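Long-range contact in vacuolar protein sorting 29 (Cryptosporidium parvum, PDB 2A22), which probably takes part in vacuolar protein sorting and transport, as a VPS29-family member built on a calcineurin-like phosphoesterase fold: residues F114-D128 and L140-R154. Numbering follows the deposited sequence.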
# COMPACT_ATOMS: atom_id res chain seq x y z
N PHE A 114 4.85 -14.90 -5.29
CA PHE A 114 4.45 -14.44 -3.95
C PHE A 114 2.95 -14.29 -3.74
O PHE A 114 2.25 -13.73 -4.58
CB PHE A 114 5.21 -13.14 -3.58
CG PHE A 114 6.68 -13.31 -3.62
CD1 PHE A 114 7.36 -13.78 -2.49
CD2 PHE A 114 7.39 -13.11 -4.81
CE1 PHE A 114 8.75 -13.99 -2.53
CE2 PHE A 114 8.76 -13.33 -4.88
CZ PHE A 114 9.45 -13.78 -3.73
N LYS A 115 2.48 -14.81 -2.61
CA LYS A 115 1.12 -14.61 -2.13
C LYS A 115 1.20 -13.36 -1.27
O LYS A 115 1.97 -13.30 -0.29
CB LYS A 115 0.69 -15.81 -1.27
CG LYS A 115 -0.68 -16.38 -1.54
CD LYS A 115 -0.78 -17.81 -0.94
CE LYS A 115 -2.21 -18.16 -0.45
NZ LYS A 115 -2.21 -19.34 0.52
N ILE A 116 0.40 -12.36 -1.62
CA ILE A 116 0.47 -11.09 -0.92
C ILE A 116 -0.85 -10.76 -0.22
O ILE A 116 -1.91 -10.68 -0.86
CB ILE A 116 0.93 -9.97 -1.88
CG1 ILE A 116 2.13 -10.48 -2.71
CG2 ILE A 116 1.24 -8.68 -1.08
CD1 ILE A 116 2.90 -9.44 -3.52
N GLY A 117 -0.76 -10.55 1.10
CA GLY A 117 -1.92 -10.14 1.89
C GLY A 117 -1.99 -8.62 1.97
O GLY A 117 -0.95 -7.96 2.10
N LEU A 118 -3.20 -8.09 1.88
CA LEU A 118 -3.47 -6.64 1.89
C LEU A 118 -4.66 -6.33 2.81
O LEU A 118 -5.74 -6.91 2.65
CB LEU A 118 -3.81 -6.16 0.48
CG LEU A 118 -4.22 -4.68 0.36
CD1 LEU A 118 -2.99 -3.79 0.58
CD2 LEU A 118 -4.82 -4.47 -1.04
N MET A 119 -4.45 -5.46 3.80
CA MET A 119 -5.52 -5.07 4.69
C MET A 119 -5.20 -3.70 5.30
O MET A 119 -4.06 -3.34 5.38
CB MET A 119 -5.76 -6.13 5.77
CG MET A 119 -4.55 -6.43 6.66
SD MET A 119 -4.95 -7.50 8.10
CE MET A 119 -6.74 -7.35 8.10
N HIS A 120 -6.22 -2.95 5.72
CA HIS A 120 -5.97 -1.61 6.23
C HIS A 120 -5.06 -1.56 7.48
O HIS A 120 -4.19 -0.69 7.57
CB HIS A 120 -7.28 -0.81 6.43
CG HIS A 120 -7.03 0.59 6.90
ND1 HIS A 120 -6.37 1.52 6.12
CD2 HIS A 120 -7.26 1.18 8.09
CE1 HIS A 120 -6.23 2.64 6.81
NE2 HIS A 120 -6.76 2.46 8.01
N GLY A 121 -5.26 -2.48 8.42
CA GLY A 121 -4.37 -2.55 9.58
C GLY A 121 -4.97 -2.15 10.92
O GLY A 121 -4.39 -2.43 11.98
N ASN A 122 -6.13 -1.50 10.89
CA ASN A 122 -6.78 -1.09 12.11
C ASN A 122 -7.33 -2.30 12.86
O ASN A 122 -7.57 -2.22 14.07
CB ASN A 122 -7.87 -0.05 11.82
CG ASN A 122 -9.03 -0.61 11.01
OD1 ASN A 122 -8.85 -1.30 10.00
ND2 ASN A 122 -10.23 -0.30 11.44
N GLN A 123 -7.49 -3.41 12.13
CA GLN A 123 -7.85 -4.73 12.69
C GLN A 123 -6.70 -5.39 13.42
O GLN A 123 -6.89 -6.43 14.03
CB GLN A 123 -8.29 -5.72 11.61
CG GLN A 123 -9.23 -5.17 10.51
CD GLN A 123 -8.48 -4.57 9.32
OE1 GLN A 123 -7.34 -4.11 9.46
NE2 GLN A 123 -9.13 -4.55 8.16
N VAL A 124 -5.49 -4.83 13.30
CA VAL A 124 -4.30 -5.40 13.95
C VAL A 124 -4.14 -4.79 15.34
O VAL A 124 -3.98 -3.58 15.46
CB VAL A 124 -3.01 -5.17 13.10
CG1 VAL A 124 -1.76 -5.68 13.83
CG2 VAL A 124 -3.15 -5.82 11.73
N LEU A 125 -4.20 -5.62 16.37
CA LEU A 125 -4.24 -5.11 17.76
C LEU A 125 -3.16 -5.71 18.66
O LEU A 125 -3.12 -6.93 18.84
CB LEU A 125 -5.63 -5.30 18.35
CG LEU A 125 -6.79 -4.68 17.55
CD1 LEU A 125 -8.14 -5.18 18.05
CD2 LEU A 125 -6.73 -3.14 17.54
N PRO A 126 -2.28 -4.87 19.21
CA PRO A 126 -2.21 -3.42 19.00
C PRO A 126 -1.68 -3.10 17.61
O PRO A 126 -1.02 -3.94 16.99
CB PRO A 126 -1.18 -2.95 20.04
CG PRO A 126 -0.83 -4.15 20.88
CD PRO A 126 -1.22 -5.37 20.11
N TRP A 127 -1.98 -1.89 17.13
CA TRP A 127 -1.57 -1.45 15.80
C TRP A 127 -0.07 -1.57 15.57
O TRP A 127 0.74 -1.24 16.44
CB TRP A 127 -2.05 -0.02 15.56
CG TRP A 127 -3.56 0.09 15.52
CD1 TRP A 127 -4.43 -0.81 14.97
CD2 TRP A 127 -4.36 1.15 16.04
NE1 TRP A 127 -5.73 -0.38 15.12
CE2 TRP A 127 -5.72 0.83 15.76
CE3 TRP A 127 -4.07 2.35 16.71
CZ2 TRP A 127 -6.79 1.67 16.13
CZ3 TRP A 127 -5.13 3.18 17.08
CH2 TRP A 127 -6.48 2.84 16.78
N ASP A 128 0.28 -2.10 14.39
CA ASP A 128 1.67 -2.32 13.97
C ASP A 128 2.47 -3.29 14.84
O ASP A 128 3.70 -3.35 14.71
CB ASP A 128 2.42 -0.98 13.83
CG ASP A 128 2.27 -0.36 12.45
OD1 ASP A 128 1.87 -1.07 11.49
OD2 ASP A 128 2.55 0.85 12.31
N LEU A 140 -3.96 -15.09 6.88
CA LEU A 140 -4.13 -14.91 5.45
C LEU A 140 -3.27 -15.89 4.68
O LEU A 140 -3.46 -16.10 3.49
CB LEU A 140 -3.83 -13.46 5.03
CG LEU A 140 -4.71 -12.36 5.66
CD1 LEU A 140 -4.29 -10.96 5.20
CD2 LEU A 140 -6.19 -12.61 5.38
N ASP A 141 -2.32 -16.51 5.37
CA ASP A 141 -1.42 -17.49 4.74
C ASP A 141 -0.66 -16.88 3.58
O ASP A 141 -0.63 -17.43 2.47
CB ASP A 141 -2.20 -18.74 4.26
CG ASP A 141 -1.27 -19.90 3.93
OD1 ASP A 141 -0.46 -20.27 4.81
OD2 ASP A 141 -1.34 -20.43 2.79
N CYS A 142 -0.06 -15.71 3.83
CA CYS A 142 0.64 -14.99 2.77
C CYS A 142 2.16 -14.97 3.00
O CYS A 142 2.62 -15.21 4.11
CB CYS A 142 0.04 -13.58 2.58
SG CYS A 142 0.11 -12.58 4.06
N ASP A 143 2.92 -14.74 1.93
CA ASP A 143 4.38 -14.55 2.02
C ASP A 143 4.75 -13.12 2.36
O ASP A 143 5.78 -12.87 2.97
CB ASP A 143 5.04 -14.92 0.70
CG ASP A 143 4.68 -16.31 0.27
OD1 ASP A 143 4.94 -17.24 1.05
OD2 ASP A 143 4.12 -16.47 -0.83
N ILE A 144 3.93 -12.16 1.93
CA ILE A 144 4.17 -10.74 2.17
C ILE A 144 2.86 -10.14 2.64
O ILE A 144 1.79 -10.36 2.04
CB ILE A 144 4.67 -9.99 0.89
CG1 ILE A 144 5.95 -10.65 0.31
CG2 ILE A 144 4.88 -8.48 1.19
CD1 ILE A 144 6.36 -10.15 -1.11
N LEU A 145 2.92 -9.41 3.74
CA LEU A 145 1.73 -8.72 4.24
C LEU A 145 1.87 -7.20 4.14
O LEU A 145 2.81 -6.60 4.67
CB LEU A 145 1.45 -9.13 5.69
CG LEU A 145 0.25 -8.46 6.37
CD1 LEU A 145 -1.10 -8.89 5.72
CD2 LEU A 145 0.23 -8.78 7.87
N VAL A 146 0.88 -6.58 3.48
CA VAL A 146 0.84 -5.12 3.31
C VAL A 146 -0.32 -4.49 4.10
O VAL A 146 -1.51 -4.76 3.83
CB VAL A 146 0.74 -4.76 1.82
CG1 VAL A 146 0.89 -3.22 1.61
CG2 VAL A 146 1.80 -5.55 1.01
N THR A 147 0.01 -3.63 5.06
CA THR A 147 -1.00 -2.96 5.87
C THR A 147 -0.66 -1.46 5.96
O THR A 147 0.47 -1.05 5.67
CB THR A 147 -1.06 -3.56 7.29
OG1 THR A 147 0.17 -3.29 7.97
CG2 THR A 147 -1.28 -5.09 7.24
N GLY A 148 -1.65 -0.65 6.36
CA GLY A 148 -1.43 0.79 6.53
C GLY A 148 -1.89 1.27 7.90
O GLY A 148 -1.41 0.80 8.95
N HIS A 149 -2.80 2.23 7.87
CA HIS A 149 -3.48 2.78 9.05
C HIS A 149 -2.67 3.70 9.96
O HIS A 149 -3.14 4.77 10.35
CB HIS A 149 -4.19 1.68 9.88
CG HIS A 149 -4.97 2.25 11.02
ND1 HIS A 149 -6.12 2.99 10.82
CD2 HIS A 149 -4.73 2.27 12.35
CE1 HIS A 149 -6.57 3.42 11.99
NE2 HIS A 149 -5.74 2.99 12.93
N THR A 150 -1.45 3.31 10.29
CA THR A 150 -0.67 4.02 11.31
C THR A 150 0.18 5.20 10.81
O THR A 150 0.73 5.96 11.62
CB THR A 150 0.22 3.04 12.01
OG1 THR A 150 1.11 2.45 11.04
CG2 THR A 150 -0.64 1.92 12.64
N HIS A 151 0.32 5.33 9.49
CA HIS A 151 1.23 6.32 8.85
C HIS A 151 2.72 6.10 9.16
O HIS A 151 3.53 7.00 8.97
CB HIS A 151 0.84 7.80 9.18
CG HIS A 151 -0.52 8.20 8.67
ND1 HIS A 151 -0.85 9.51 8.41
CD2 HIS A 151 -1.61 7.46 8.36
CE1 HIS A 151 -2.10 9.56 7.98
NE2 HIS A 151 -2.58 8.33 7.94
N LYS A 152 3.07 4.90 9.59
CA LYS A 152 4.43 4.56 9.85
C LYS A 152 4.98 3.71 8.73
O LYS A 152 4.70 2.50 8.64
CB LYS A 152 4.60 3.82 11.17
CG LYS A 152 6.09 3.79 11.59
CD LYS A 152 6.36 2.94 12.82
CE LYS A 152 7.72 3.38 13.45
NZ LYS A 152 8.16 2.55 14.62
N LEU A 153 5.81 4.35 7.91
CA LEU A 153 6.55 3.70 6.85
C LEU A 153 7.44 2.62 7.46
O LEU A 153 8.20 2.88 8.40
CB LEU A 153 7.39 4.74 6.12
CG LEU A 153 8.12 4.47 4.80
CD1 LEU A 153 7.20 3.93 3.71
CD2 LEU A 153 8.82 5.78 4.39
N ARG A 154 7.32 1.39 6.96
CA ARG A 154 8.09 0.30 7.52
C ARG A 154 8.27 -0.90 6.60
O ARG A 154 7.36 -1.29 5.87
CB ARG A 154 7.49 -0.19 8.83
CG ARG A 154 8.44 -1.11 9.61
CD ARG A 154 7.91 -1.43 11.00
NE ARG A 154 6.58 -2.03 10.98
CZ ARG A 154 5.91 -2.38 12.07
NH1 ARG A 154 6.43 -2.21 13.28
NH2 ARG A 154 4.70 -2.91 11.96
O HOH W 1 -0.20 -1.48 9.86
O HOH W 2 4.45 0.41 10.33
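His149 meets three side chains of segment 114-128. Its ND1 lies 2.9 Å from His120 NE2 in a hydrogen bond whose donor either ring could be, the two rings meeting rim to rim. Asn122 CB sits over one face of the His149 imidazole, a CH-pi contact 3.6 Å from the centroid, while the NE2 edge lies over the face of Trp127, planes 59° apart. With CG anti to the backbone N (chi1 -175°), His149 reaches all three, and histidine suits the place by combining an edge nitrogen for His120, a face for Asn122 and a second edge for Trp127. Asp87 bonds weakly to both histidines; the three face one point, consistent with a possible empty metal site where calcineurin-like phosphoesterases hold metal. His120 ND1 is held by Thr62 O.

Asp128 suits its place because its two carboxylate oxygens serve different partners: OD2 takes a very short bond from Thr150 OG1 (2.5 Å), and a water links OD1 to Thr147 OG1 and Gly148 O. Arg154 directs NH1 and NH2 end-on at Asp128 O (NH2 at 3.0 Å), while OD1, well out of the guanidinium plane, adds charge attraction alone.

Lys115's long chain, bent at chi3, carries NZ to OD2 (2.7 Å, a salt bridge) and backbone O of Asp141, the C-prime residue of the Schellman motif ending helix 130-140. Asp143 OD2 accepts from Lys115 N, nearly straight (173°).

Between, parallel strands 114-119 and 144-147 pair; Gly117, lacking a side chain, lets Cys142 SG approach its CA to 3.8 Å. Helix 130-140 makes their beta-alpha-beta crossover, and strands 106-111 and 161-165 flank the pair within the mixed sheet.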